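Lmo2470 protein (PDB 5HL3) is a calcium-binding, leucine-rich-repeat internalin of Listeria that interacts with host afadin and facilitates crossing of the basement membrane. Local coordinates at residues 313-318 with 324-329; 284-289 with 352-357; 6-11 with 15-20; 22-27 with 34-39. One frame throughout, in Å; residues are numbered along the deposited sequence. Where two conformers were deposited one is given.

Contact 1 (313-318 with 324-329); sequences LPTTVN and ITVDTS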
loop_
_atom_site.group_PDB
_atom_site.type_symbol
_atom_site.label_atom_id
_atom_site.label_comp_id
_atom_site.label_asym_id
_atom_site.label_seq_id
_atom_site.Cartn_x
_atom_site.Cartn_y
_atom_site.Cartn_z
ATOM N N LEU A 313 24.100 30.038 4.914
ATOM C CA LEU A 313 24.256 30.837 6.132
ATOM C C LEU A 313 24.915 30.003 7.240
ATOM O O LEU A 313 24.658 28.805 7.326
ATOM C CB LEU A 313 22.887 31.318 6.628
ATOM C CG LEU A 313 22.145 32.283 5.701
ATOM C CD1 LEU A 313 20.734 32.531 6.240
ATOM C CD2 LEU A 313 22.931 33.569 5.545
ATOM N N PRO A 314 25.746 30.651 8.092
ATOM C CA PRO A 314 26.304 29.911 9.230
ATOM C C PRO A 314 25.183 29.397 10.103
ATOM O O PRO A 314 24.225 30.116 10.366
ATOM C CB PRO A 314 27.124 30.958 9.972
ATOM C CG PRO A 314 27.481 31.954 8.931
ATOM C CD PRO A 314 26.281 32.018 8.025
ATOM N N THR A 315 25.325 28.175 10.565
ATOM C CA THR A 315 24.267 27.479 11.262
ATOM C C THR A 315 24.899 26.711 12.407
ATOM O O THR A 315 25.890 26.024 12.196
ATOM C CB THR A 315 23.523 26.589 10.236
ATOM O OG1 THR A 315 22.952 27.452 9.223
ATOM C CG2 THR A 315 22.413 25.821 10.868
ATOM N N THR A 316 24.344 26.837 13.611
ATOM C CA THR A 316 24.874 26.165 14.795
ATOM C C THR A 316 23.785 25.413 15.535
ATOM O O THR A 316 22.661 25.880 15.643
ATOM C CB THR A 316 25.525 27.169 15.766
ATOM O OG1 THR A 316 24.613 28.239 16.038
ATOM C CG2 THR A 316 26.808 27.742 15.173
ATOM N N VAL A 317 24.142 24.242 16.048
ATOM C CA VAL A 317 23.244 23.410 16.820
ATOM C C VAL A 317 23.500 23.726 18.290
ATOM O O VAL A 317 24.659 23.682 18.742
ATOM C CB VAL A 317 23.530 21.923 16.599
ATOM C CG1 VAL A 317 22.629 21.074 17.480
ATOM C CG2 VAL A 317 23.360 21.553 15.131
ATOM N N ASN A 318 22.434 24.027 19.023
ATOM C CA ASN A 318 22.472 24.324 20.444
ATOM C C ASN A 318 21.967 23.061 21.139
ATOM O O ASN A 318 20.767 22.855 21.299
ATOM C CB ASN A 318 21.610 25.559 20.740
ATOM C CG ASN A 318 21.890 26.732 19.768
ATOM O OD1 ASN A 318 23.042 27.194 19.652
ATOM N ND2 ASN A 318 20.841 27.209 19.055
ATOM N N ILE A 324 18.304 25.184 16.969
ATOM C CA ILE A 324 19.256 25.410 15.890
ATOM C C ILE A 324 19.200 26.890 15.543
ATOM O O ILE A 324 18.110 27.442 15.401
ATOM C CB ILE A 324 18.939 24.555 14.650
ATOM C CG1 ILE A 324 19.033 23.071 14.991
ATOM C CG2 ILE A 324 19.867 24.908 13.494
ATOM C CD1 ILE A 324 18.517 22.139 13.903
ATOM N N THR A 325 20.361 27.528 15.387
ATOM C CA THR A 325 20.408 28.963 15.081
ATOM C C THR A 325 21.036 29.202 13.724
ATOM O O THR A 325 22.109 28.676 13.446
ATOM C CB THR A 325 21.183 29.741 16.162
ATOM O OG1 THR A 325 20.478 29.606 17.408
ATOM C CG2 THR A 325 21.305 31.197 15.815
ATOM N N VAL A 326 20.345 29.959 12.873
ATOM C CA VAL A 326 20.859 30.363 11.573
ATOM C C VAL A 326 21.245 31.824 11.666
ATOM O O VAL A 326 20.484 32.656 12.159
ATOM C CB VAL A 326 19.810 30.152 10.476
ATOM C CG1 VAL A 326 20.368 30.534 9.108
ATOM C CG2 VAL A 326 19.358 28.719 10.484
ATOM N N ASP A 327 22.467 32.125 11.253
ATOM C CA ASP A 327 22.966 33.488 11.356
ATOM C C ASP A 327 22.466 34.356 10.205
ATOM O O ASP A 327 23.121 34.477 9.168
ATOM C CB ASP A 327 24.486 33.518 11.433
ATOM C CG ASP A 327 25.023 34.905 11.672
ATOM O OD1 ASP A 327 24.224 35.853 11.819
ATOM O OD2 ASP A 327 26.258 35.064 11.735
ATOM N N THR A 328 21.327 34.997 10.456
ATOM C CA THR A 328 20.670 35.951 9.539
ATOM C C THR A 328 21.042 37.408 9.848
ATOM O O THR A 328 20.436 38.318 9.305
ATOM C CB THR A 328 19.129 35.826 9.683
ATOM O OG1 THR A 328 18.782 35.844 11.071
ATOM C CG2 THR A 328 18.617 34.548 9.055
ATOM N N SER A 329 22.050 37.627 10.688
ATOM C CA SER A 329 22.352 38.967 11.190
ATOM C C SER A 329 22.839 39.983 10.143
ATOM O O SER A 329 22.703 41.193 10.360
ATOM C CB SER A 329 23.340 38.879 12.349
ATOM O OG SER A 329 24.621 38.469 11.912
HETATM O O HOH W 1 24.599 30.394 13.829
#

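Contact 2 (284-289 with 352-357); sequences LPIYFQ and CSYDWN. With CA (calcium ion), chain H.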
loop_
_atom_site.group_PDB
_atom_site.type_symbol
_atom_site.label_atom_id
_atom_site.label_comp_id
_atom_site.label_asym_id
_atom_site.label_seq_id
_atom_site.Cartn_x
_atom_site.Cartn_y
_atom_site.Cartn_z
ATOM N N LEU A 284 13.405 22.037 16.345
ATOM C CA LEU A 284 13.320 20.959 15.335
ATOM C C LEU A 284 13.444 19.625 16.024
ATOM O O LEU A 284 14.498 18.994 15.974
ATOM C CB LEU A 284 14.350 21.155 14.222
ATOM C CG LEU A 284 14.188 20.281 12.969
ATOM C CD1 LEU A 284 12.796 20.373 12.398
ATOM C CD2 LEU A 284 15.250 20.666 11.942
ATOM N N PRO A 285 12.359 19.190 16.689
ATOM C CA PRO A 285 12.472 18.014 17.535
ATOM C C PRO A 285 12.986 16.774 16.810
ATOM O O PRO A 285 13.777 16.018 17.375
ATOM C CB PRO A 285 11.063 17.849 18.106
ATOM C CG PRO A 285 10.530 19.263 18.150
ATOM C CD PRO A 285 11.045 19.865 16.860
ATOM N N ILE A 286 12.558 16.582 15.574
ATOM C CA ILE A 286 12.982 15.416 14.795
ATOM C C ILE A 286 14.487 15.333 14.631
ATOM O O ILE A 286 15.058 14.220 14.675
ATOM C CB ILE A 286 12.244 15.347 13.432
ATOM C CG1 ILE A 286 12.606 14.049 12.685
ATOM C CG2 ILE A 286 12.517 16.590 12.567
ATOM C CD1 ILE A 286 11.762 13.786 11.449
ATOM N N TYR A 287 15.173 16.461 14.467
ATOM C CA TYR A 287 16.629 16.424 14.340
ATOM C C TYR A 287 17.229 15.802 15.589
ATOM O O TYR A 287 18.105 14.908 15.507
ATOM C CB TYR A 287 17.248 17.836 14.078
ATOM C CG TYR A 287 18.745 17.809 14.313
ATOM C CD1 TYR A 287 19.603 17.209 13.375
ATOM C CD2 TYR A 287 19.290 18.217 15.526
ATOM C CE1 TYR A 287 20.953 17.089 13.616
ATOM C CE2 TYR A 287 20.650 18.067 15.787
ATOM C CZ TYR A 287 21.473 17.514 14.823
ATOM O OH TYR A 287 22.837 17.388 15.093
ATOM N N PHE A 288 16.826 16.310 16.755
ATOM C CA PHE A 288 17.385 15.824 18.016
ATOM C C PHE A 288 17.066 14.359 18.295
ATOM O O PHE A 288 17.913 13.636 18.802
ATOM C CB PHE A 288 17.009 16.765 19.162
ATOM C CG PHE A 288 17.595 18.135 18.974
ATOM C CD1 PHE A 288 18.931 18.373 19.232
ATOM C CD2 PHE A 288 16.834 19.150 18.410
ATOM C CE1 PHE A 288 19.493 19.624 19.008
ATOM C CE2 PHE A 288 17.397 20.375 18.132
ATOM C CZ PHE A 288 18.719 20.608 18.441
ATOM N N GLN A 289 15.879 13.916 17.911
ATOM C CA GLN A 289 15.507 12.508 18.036
ATOM C C GLN A 289 16.368 11.626 17.138
ATOM O O GLN A 289 16.867 10.566 17.584
ATOM C CB GLN A 289 14.041 12.317 17.694
ATOM C CG GLN A 289 13.083 12.889 18.714
ATOM C CD GLN A 289 11.644 12.815 18.224
ATOM O OE1 GLN A 289 11.306 13.380 17.167
ATOM N NE2 GLN A 289 10.806 12.125 18.969
ATOM N N CYS A 352 16.943 15.522 5.001
ATOM C CA CYS A 352 15.883 16.042 5.851
ATOM C C CYS A 352 15.944 17.562 5.756
ATOM O O CYS A 352 16.970 18.146 6.082
ATOM C CB CYS A 352 16.029 15.554 7.289
ATOM S SG CYS A 352 15.727 13.778 7.505
ATOM N N SER A 353 14.878 18.200 5.267
ATOM C CA SER A 353 14.917 19.638 4.945
ATOM C C SER A 353 13.663 20.342 5.403
ATOM O O SER A 353 12.557 19.893 5.131
ATOM C CB SER A 353 15.038 19.794 3.422
ATOM O OG SER A 353 14.930 21.160 3.019
ATOM N N TYR A 354 13.848 21.444 6.126
ATOM C CA TYR A 354 12.765 22.198 6.764
ATOM C C TYR A 354 12.837 23.653 6.363
ATOM O O TYR A 354 13.868 24.289 6.540
ATOM C CB TYR A 354 12.819 22.015 8.292
ATOM C CG TYR A 354 12.507 20.583 8.643
ATOM C CD1 TYR A 354 13.490 19.601 8.603
ATOM C CD2 TYR A 354 11.193 20.195 8.862
ATOM C CE1 TYR A 354 13.161 18.273 8.829
ATOM C CE2 TYR A 354 10.870 18.872 9.120
ATOM C CZ TYR A 354 11.847 17.922 9.066
ATOM O OH TYR A 354 11.534 16.571 9.252
ATOM N N ASP A 355 11.704 24.189 5.932
ATOM C CA ASP A 355 11.612 25.540 5.403
ATOM C C ASP A 355 10.767 26.429 6.299
ATOM O O ASP A 355 9.815 25.946 6.913
ATOM C CB ASP A 355 10.894 25.503 4.059
ATOM C CG ASP A 355 11.563 24.649 3.041
ATOM O OD1 ASP A 355 12.705 24.201 3.228
ATOM O OD2 ASP A 355 10.904 24.444 2.016
ATOM N N TRP A 356 11.025 27.736 6.281
ATOM C CA TRP A 356 10.128 28.694 6.953
ATOM C C TRP A 356 10.372 30.067 6.394
ATOM O O TRP A 356 11.401 30.330 5.784
ATOM C CB TRP A 356 10.263 28.653 8.493
ATOM C CG TRP A 356 11.519 29.261 9.075
ATOM C CD1 TRP A 356 11.617 30.468 9.706
ATOM C CD2 TRP A 356 12.835 28.673 9.146
ATOM N NE1 TRP A 356 12.899 30.682 10.139
ATOM C CE2 TRP A 356 13.662 29.596 9.802
ATOM C CE3 TRP A 356 13.391 27.479 8.700
ATOM C CZ2 TRP A 356 15.004 29.365 10.024
ATOM C CZ3 TRP A 356 14.742 27.251 8.940
ATOM C CH2 TRP A 356 15.529 28.204 9.575
ATOM N N ASN A 357 9.401 30.932 6.610
ATOM C CA ASN A 357 9.468 32.323 6.143
ATOM C C ASN A 357 9.829 33.263 7.266
ATOM O O ASN A 357 9.332 33.145 8.383
ATOM C CB ASN A 357 8.124 32.750 5.528
ATOM C CG ASN A 357 7.809 32.034 4.237
ATOM O OD1 ASN A 357 8.711 31.539 3.551
ATOM N ND2 ASN A 357 6.520 31.939 3.902
HETATM CA CA CA H . 13.750 22.762 1.702
HETATM O O HOH W 2 12.069 21.084 2.430
HETATM O O HOH W 3 12.033 22.900 0.019
HETATM O O HOH W 4 14.846 21.555 0.075
HETATM O O HOH W 5 14.309 24.662 0.293
#

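Contact 3 (6-11 with 15-20); sequences DLYPLP and IDVFPD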
loop_
_atom_site.group_PDB
_atom_site.type_symbol
_atom_site.label_atom_id
_atom_site.label_comp_id
_atom_site.label_asym_id
_atom_site.label_seq_id
_atom_site.Cartn_x
_atom_site.Cartn_y
_atom_site.Cartn_z
ATOM N N ASP A 6 -26.279 -27.185 -14.252
ATOM C CA ASP A 6 -25.429 -26.607 -15.336
ATOM C C ASP A 6 -24.304 -27.543 -15.819
ATOM O O ASP A 6 -23.671 -27.229 -16.811
ATOM C CB ASP A 6 -24.804 -25.257 -14.868
ATOM C CG ASP A 6 -25.795 -24.124 -14.820
ATOM O OD1 ASP A 6 -26.493 -23.908 -15.835
ATOM O OD2 ASP A 6 -25.846 -23.403 -13.783
ATOM N N LEU A 7 -24.051 -28.670 -15.146
ATOM C CA LEU A 7 -22.905 -29.520 -15.527
ATOM C C LEU A 7 -23.106 -30.201 -16.868
ATOM O O LEU A 7 -24.123 -30.884 -17.103
ATOM C CB LEU A 7 -22.600 -30.567 -14.459
ATOM C CG LEU A 7 -22.205 -30.025 -13.085
ATOM C CD1 LEU A 7 -22.154 -31.153 -12.069
ATOM C CD2 LEU A 7 -20.883 -29.266 -13.105
ATOM N N TYR A 8 -22.129 -30.036 -17.744
ATOM C CA TYR A 8 -22.201 -30.622 -19.079
ATOM C C TYR A 8 -21.908 -32.141 -18.986
ATOM O O TYR A 8 -20.997 -32.534 -18.271
ATOM C CB TYR A 8 -21.207 -29.928 -20.020
ATOM C CG TYR A 8 -21.503 -30.207 -21.464
ATOM C CD1 TYR A 8 -22.469 -29.467 -22.163
ATOM C CD2 TYR A 8 -20.845 -31.209 -22.133
ATOM C CE1 TYR A 8 -22.766 -29.758 -23.488
ATOM C CE2 TYR A 8 -21.119 -31.493 -23.447
ATOM C CZ TYR A 8 -22.086 -30.773 -24.124
ATOM O OH TYR A 8 -22.357 -31.071 -25.429
ATOM N N PRO A 9 -22.660 -32.976 -19.755
ATOM C CA PRO A 9 -22.432 -34.424 -19.702
ATOM C C PRO A 9 -21.077 -34.828 -20.258
ATOM O O PRO A 9 -20.681 -34.349 -21.322
ATOM C CB PRO A 9 -23.555 -34.979 -20.589
ATOM C CG PRO A 9 -23.845 -33.885 -21.569
ATOM C CD PRO A 9 -23.709 -32.628 -20.736
ATOM N N LEU A 10 -20.371 -35.696 -19.535
ATOM C CA LEU A 10 -19.051 -36.171 -19.970
ATOM C C LEU A 10 -19.106 -37.671 -20.258
ATOM O O LEU A 10 -19.950 -38.355 -19.696
ATOM C CB LEU A 10 -18.036 -35.916 -18.856
ATOM C CG LEU A 10 -17.835 -34.451 -18.459
ATOM C CD1 LEU A 10 -16.834 -34.311 -17.304
ATOM C CD2 LEU A 10 -17.369 -33.635 -19.660
ATOM N N PRO A 11 -18.196 -38.220 -21.066
ATOM C CA PRO A 11 -17.137 -37.511 -21.760
ATOM C C PRO A 11 -17.641 -36.587 -22.857
ATOM O O PRO A 11 -18.736 -36.781 -23.390
ATOM C CB PRO A 11 -16.286 -38.652 -22.384
ATOM C CG PRO A 11 -16.641 -39.873 -21.595
ATOM C CD PRO A 11 -18.085 -39.684 -21.238
ATOM N N ILE A 15 -14.335 -28.211 -26.339
ATOM C CA ILE A 15 -15.076 -27.094 -26.931
ATOM C C ILE A 15 -16.582 -27.173 -26.676
ATOM O O ILE A 15 -17.260 -26.154 -26.732
ATOM C CB ILE A 15 -14.735 -26.970 -28.438
ATOM C CG1 ILE A 15 -15.252 -25.653 -29.060
ATOM C CG2 ILE A 15 -15.236 -28.176 -29.227
ATOM C CD1 ILE A 15 -14.722 -24.383 -28.456
ATOM N N ASP A 16 -17.097 -28.374 -26.410
ATOM C CA ASP A 16 -18.507 -28.526 -26.069
ATOM C C ASP A 16 -18.752 -28.231 -24.579
ATOM O O ASP A 16 -19.771 -27.611 -24.214
ATOM C CB ASP A 16 -19.009 -29.909 -26.441
ATOM C CG ASP A 16 -18.970 -30.166 -27.964
ATOM O OD1 ASP A 16 -19.038 -29.216 -28.772
ATOM O OD2 ASP A 16 -18.924 -31.328 -28.281
ATOM N N VAL A 17 -17.804 -28.598 -23.709
ATOM C CA VAL A 17 -17.930 -28.290 -22.279
ATOM C C VAL A 17 -17.762 -26.793 -22.021
ATOM O O VAL A 17 -18.484 -26.217 -21.215
ATOM C CB VAL A 17 -16.849 -29.061 -21.476
ATOM C CG1 VAL A 17 -16.965 -28.753 -19.981
ATOM C CG2 VAL A 17 -16.936 -30.574 -21.724
ATOM N N PHE A 18 -16.856 -26.178 -22.759
ATOM C CA PHE A 18 -16.486 -24.763 -22.576
ATOM C C PHE A 18 -16.666 -24.047 -23.928
ATOM O O PHE A 18 -15.701 -23.816 -24.638
ATOM C CB PHE A 18 -15.028 -24.690 -22.132
ATOM C CG PHE A 18 -14.732 -25.482 -20.881
ATOM C CD1 PHE A 18 -15.193 -25.077 -19.634
ATOM C CD2 PHE A 18 -13.963 -26.622 -20.943
ATOM C CE1 PHE A 18 -14.884 -25.803 -18.485
ATOM C CE2 PHE A 18 -13.633 -27.346 -19.788
ATOM C CZ PHE A 18 -14.091 -26.924 -18.556
ATOM N N PRO A 19 -17.902 -23.674 -24.269
ATOM C CA PRO A 19 -18.219 -23.186 -25.624
ATOM C C PRO A 19 -17.863 -21.707 -25.826
ATOM O O PRO A 19 -18.720 -20.852 -26.016
ATOM C CB PRO A 19 -19.723 -23.466 -25.743
ATOM C CG PRO A 19 -20.206 -23.326 -24.355
ATOM C CD PRO A 19 -19.128 -23.923 -23.497
ATOM N N ASP A 20 -16.572 -21.449 -25.836
ATOM C CA ASP A 20 -16.017 -20.117 -26.056
ATOM C C ASP A 20 -14.600 -20.344 -26.529
ATOM O O ASP A 20 -13.859 -21.123 -25.907
ATOM C CB ASP A 20 -16.020 -19.285 -24.784
ATOM C CG ASP A 20 -15.329 -17.947 -24.985
ATOM O OD1 ASP A 20 -15.961 -17.057 -25.614
ATOM O OD2 ASP A 20 -14.157 -17.784 -24.559
HETATM O O HOH W 6 -20.927 -32.884 -26.737
#

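Contact 4 (22-27 with 34-39); sequences GLAKDM and DSVNDV. With CA (calcium ion), chain C.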
loop_
_atom_site.group_PDB
_atom_site.type_symbol
_atom_site.label_atom_id
_atom_site.label_comp_id
_atom_site.label_asym_id
_atom_site.label_seq_id
_atom_site.Cartn_x
_atom_site.Cartn_y
_atom_site.Cartn_z
ATOM N N GLY A 22 -11.694 -18.623 -26.530
ATOM C CA GLY A 22 -10.620 -18.333 -25.626
ATOM C C GLY A 22 -10.630 -19.213 -24.407
ATOM O O GLY A 22 -9.581 -19.667 -23.959
ATOM N N LEU A 23 -11.806 -19.435 -23.819
ATOM C CA LEU A 23 -11.867 -20.282 -22.650
ATOM C C LEU A 23 -11.453 -21.706 -22.992
ATOM O O LEU A 23 -10.727 -22.344 -22.233
ATOM C CB LEU A 23 -13.274 -20.290 -22.038
ATOM C CG LEU A 23 -13.388 -21.003 -20.691
ATOM C CD1 LEU A 23 -12.601 -20.234 -19.646
ATOM C CD2 LEU A 23 -14.838 -21.180 -20.265
ATOM N N ALA A 24 -11.917 -22.218 -24.117
ATOM C CA ALA A 24 -11.564 -23.584 -24.507
ATOM C C ALA A 24 -10.078 -23.742 -24.756
ATOM O O ALA A 24 -9.484 -24.736 -24.378
ATOM C CB ALA A 24 -12.369 -24.025 -25.708
ATOM N N LYS A 25 -9.469 -22.741 -25.386
ATOM C CA LYS A 25 -8.018 -22.739 -25.618
ATOM C C LYS A 25 -7.274 -22.820 -24.282
ATOM O O LYS A 25 -6.375 -23.650 -24.108
ATOM C CB LYS A 25 -7.615 -21.480 -26.399
ATOM C CG LYS A 25 -6.125 -21.181 -26.475
ATOM C CD LYS A 25 -5.790 -20.069 -27.466
ATOM C CE LYS A 25 -4.327 -19.609 -27.354
ATOM N NZ LYS A 25 -4.044 -18.822 -26.105
ATOM N N ASP A 26 -7.661 -21.965 -23.333
ATOM C CA ASP A 26 -7.002 -21.963 -22.026
ATOM C C ASP A 26 -7.284 -23.253 -21.267
ATOM O O ASP A 26 -6.391 -23.780 -20.611
ATOM C CB ASP A 26 -7.411 -20.743 -21.210
ATOM C CG ASP A 26 -6.797 -19.451 -21.738
ATOM O OD1 ASP A 26 -6.069 -19.481 -22.773
ATOM O OD2 ASP A 26 -7.087 -18.399 -21.109
HETATM N N MSE A 27 -8.481 -23.798 -21.407
HETATM C CA MSE A 27 -8.776 -25.078 -20.734
HETATM C C MSE A 27 -7.977 -26.219 -21.337
HETATM O O MSE A 27 -7.521 -27.080 -20.605
HETATM C CB MSE A 27 -10.280 -25.355 -20.733
HETATM C CG MSE A 27 -11.039 -24.467 -19.747
HETATM SE SE MSE A 27 -10.370 -24.579 -17.876
HETATM C CE MSE A 27 -10.202 -26.521 -17.732
ATOM N N ASP A 34 -3.762 -31.238 -26.715
ATOM C CA ASP A 34 -3.268 -30.462 -27.847
ATOM C C ASP A 34 -4.363 -29.728 -28.607
ATOM O O ASP A 34 -4.061 -28.759 -29.317
ATOM C CB ASP A 34 -2.486 -31.332 -28.826
ATOM C CG ASP A 34 -1.155 -31.805 -28.263
ATOM O OD1 ASP A 34 -0.619 -31.182 -27.307
ATOM O OD2 ASP A 34 -0.634 -32.787 -28.835
ATOM N N SER A 35 -5.626 -30.153 -28.454
ATOM C CA SER A 35 -6.711 -29.558 -29.230
ATOM C C SER A 35 -7.948 -29.301 -28.406
ATOM O O SER A 35 -8.274 -30.089 -27.535
ATOM C CB SER A 35 -7.093 -30.529 -30.331
ATOM O OG SER A 35 -8.129 -30.019 -31.128
ATOM N N VAL A 36 -8.677 -28.233 -28.713
ATOM C CA VAL A 36 -9.972 -28.010 -28.079
ATOM C C VAL A 36 -11.002 -29.048 -28.521
ATOM O O VAL A 36 -12.045 -29.166 -27.914
ATOM C CB VAL A 36 -10.542 -26.602 -28.332
ATOM C CG1 VAL A 36 -9.594 -25.545 -27.766
ATOM C CG2 VAL A 36 -10.870 -26.321 -29.810
ATOM N N ASN A 37 -10.701 -29.800 -29.581
ATOM C CA ASN A 37 -11.598 -30.875 -30.006
ATOM C C ASN A 37 -11.384 -32.144 -29.225
ATOM O O ASN A 37 -12.199 -33.057 -29.323
ATOM C CB ASN A 37 -11.464 -31.133 -31.495
ATOM C CG ASN A 37 -11.875 -29.933 -32.322
ATOM O OD1 ASN A 37 -12.724 -29.151 -31.932
ATOM N ND2 ASN A 37 -11.222 -29.753 -33.461
ATOM N N ASP A 38 -10.327 -32.217 -28.414
ATOM C CA ASP A 38 -10.054 -33.440 -27.654
ATOM C C ASP A 38 -11.149 -33.717 -26.619
ATOM O O ASP A 38 -11.679 -32.805 -25.961
ATOM C CB ASP A 38 -8.707 -33.372 -26.934
ATOM C CG ASP A 38 -7.506 -33.501 -27.869
ATOM O OD1 ASP A 38 -7.596 -34.152 -28.907
ATOM O OD2 ASP A 38 -6.430 -32.954 -27.515
ATOM N N VAL A 39 -11.464 -35.008 -26.483
ATOM C CA VAL A 39 -12.494 -35.481 -25.559
ATOM C C VAL A 39 -11.895 -35.639 -24.163
ATOM O O VAL A 39 -10.833 -36.246 -23.992
ATOM C CB VAL A 39 -13.081 -36.814 -26.052
ATOM C CG1 VAL A 39 -13.997 -37.427 -25.007
ATOM C CG2 VAL A 39 -13.816 -36.571 -27.367
HETATM CA CA CA C . -6.323 -35.242 -30.541
HETATM O O HOH W 7 -4.495 -34.273 -29.058
HETATM O O HOH W 8 -7.789 -33.965 -31.879
HETATM O O HOH W 9 -5.812 -36.791 -28.854
HETATM O O HOH W 10 -4.244 -36.187 -31.276
#

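Contact 1 (313-318 with 324-329)
Asn-318 swings its amide to the side of its backbone N (chi1 -48°), and Thr-325 likewise sets OG1 beside its backbone N, anti to its carbonyl carbon (chi1 -63°). ND2 of Asn-318 thereby comes within 2.9 Å of Thr-325 OG1 and donates to it, with the acceptor close to the amide plane. Each group has a second partner: Thr-281 OG1 bonds to Thr-325 OG1, and Thr-323 OG1 to Asn-318 ND2. Thr-316 and Thr-325 lie side by side and form a hydrogen-bonded pair of an antiparallel beta hairpin. Thr-316 N donates to Thr-325 O at 2.9 Å, and Thr-325 N returns the bond to Thr-316 O at 2.8 Å. A water donates to Thr-325 O and, in one conformer of Thr-316, also meets its OG1. Farther along, Asp-327 N donates to Pro-314 O. The other sheet face carries Thr-315, Val-317, Ile-324 and Val-326. There Thr-315 CG2 meets Ile-324 CG2 at 3.8 Å. Leu-313 crosses Val-326 at about a right angle, its CD1 3.5 Å from Val-326 CG1. Past the strand, Asp-327 OD1 accepts from Ser-329 N in an Asx turn and, through its syn lone pair, from Ser-329 OG. Two bonds grip this one oxygen. The turn of the hairpin binds calcium through Glu-319 and Asn-322. Strand 301-306 borders 310-318, strand 280-283 borders 323-326, and Val-326 packs on Val-340 of strand 334-345.

Contact 2 (284-289 with 352-357)
Leu-284 lays its CD1 methyl over the centre of one face of the Tyr-354 ring. Leu-284 CD1 is 3.8 Å from the centroid of the Tyr-354 ring and 10° off the ring normal, which makes a CH-pi contact. The fold is the C-terminal beta domain that follows the leucine-rich repeats, and its family belongs to the E-set clan of immunoglobulin-like domains. Leu-284 occupies the N-cap position of helix 285-292, and Tyr-354 stands on strand 350-360. With CG of Leu-284 opposite its backbone N (chi1 -168°), both methyls reach the ring, CD1 over its face and CD2 3.9 Å from Tyr-354 CD1. Ile-286, the second residue of the helix, meets the phenol end instead. Its side chain crosses that of Tyr-354 at about a right angle. Ile-286 CG2 lies 3.5 Å from Tyr-354 OH, and Ile-286 CD1 lies 3.6 Å from the same oxygen. These methyls give the hydroxyl no polar partner, but Leu-249 O is hydrogen-bonded to it. Ile-286 also has a backbone bond to Thr-250. The tyrosine and the helix start are thus both tied to the chain between the last two strands of the parallel repeat sheet, 241-243 and 260-261. All three touching residues are buried. On strand 350-360 the neighbours of Tyr-354 point the other way, to a calcium ion. Ser-353 OG binds the ion at 2.4 Å, and Asp-355 OD1 binds it at 2.3 Å. Asp-339 and four waters complete the site, and one water donates to Asp-355 OD2 at 2.8 Å.

Contact 3 (6-11 with 15-20)
Asp-16 sets its backbone O over the centre of the Tyr-8 ring, 3.7 Å above the plane. Its side chain crosses the tyrosine obliquely, and Asp-16 CB lies 3.7 Å from Tyr-8 OH. A water at the ring edge bridges the two polar ends: it is 2.7 Å from Tyr-8 OH and donates to Asp-16 OD2 at 3.0 Å. Tyr-8 reaches this place because its CG stands opposite its backbone N (chi1 -164°), which carries the ring across to the short helix 14-17. Next, Val-17 places its N above the same ring face, nearer the rim. Val-17 CG2 touches two residues of the other segment, Leu-10 CD2 at 3.7 Å and Tyr-8 CD2 at 4.0 Å. The other methyl, CG1, sits over the ring of Phe-18. Phe-18 leaves the helix and turns its ring to Leu-23 and Met-27, here selenomethionine, of helix 21-30. Pro-19 is the centre of an inverse gamma turn, in which Asp-20 N bonds to Phe-18 O. Asp-20 then caps helix 21-30 through Leu-23 N. The whole arrangement belongs to the small N-terminal cap domain of internalins, and Leu-10 extends it to Leu-45 of helix 42-46. Arg-68 bonds to the backbone O atoms of both Asp-16 and Val-17, and shares a backbone hydrogen bond with Tyr-8. Between the two segments there are ring and methyl contacts and one bridging water, but no direct hydrogen bond. The guanidinium of Arg-68 satisfies the carbonyl that faces the tyrosine.

Contact 4 (22-27 with 34-39)
Val-36 makes the apolar contact, pressing its CG1 methyl on the backbone and CB of Ala-24. Val-36 CG1 is 3.8 Å from Ala-24 CB and 3.5 Å from Ala-24 O. Val-36 CG1 also lies 3.7 Å from Lys-25 N, so the methyl rests against the helix surface at the peptide between Ala-24 and Lys-25. With chi1 -61°, CG1 stands anti to the carbonyl carbon of Val-36, which turns it to the helix. Ile-15 packs on Ala-24 too and shares a backbone hydrogen bond with Val-36. No hydrogen bond joins the two segments; the polar bonds lie within the loop. Ser-35 to Asp-38 form a type I beta turn. Ser-35 OG accepts from Asn-37 N at 3.0 Å, an ST turn, and Asp-38 OD2 accepts from Ser-35 N from above the carboxylate plane. The loop follows helix 21-30 in the N-terminal cap domain of the internalin, whose family is placed in the EF-hand clan. Charged groups of the helix turn elsewhere. Asp-26 OD2 accepts from Glu-54 N, and Asp-26 OD1 is hydrogen-bonded to Thr-55 OG1. In one of its two conformers Lys-25 NZ also bonds Thr-55 OG1. Metal binding belongs to the loop: Asp-38 OD1 holds a calcium ion at 2.3 Å, together with four waters. One of these waters donates to Asp-38 OD2 at 2.8 Å.

How the contacts relate
From the N terminus, contact 3 closes a very short loop and brings the chain start onto helix 14-17. Contact 4 follows in series and folds the chain after helix 21-30 back onto that helix. The two touch, with Pro-11 packed on Val-39, and both belong to the cap domain. The parallel sheet of the repeats then spans the middle of the chain. Contact 2 closes a long loop in the C-terminal beta domain, and the hairpin of contact 1 is nested inside it. These two also touch, through Val-317 and Phe-288 and through Val-326 and Trp-356. The centres of contacts 1 and 3 are about 80 Å apart.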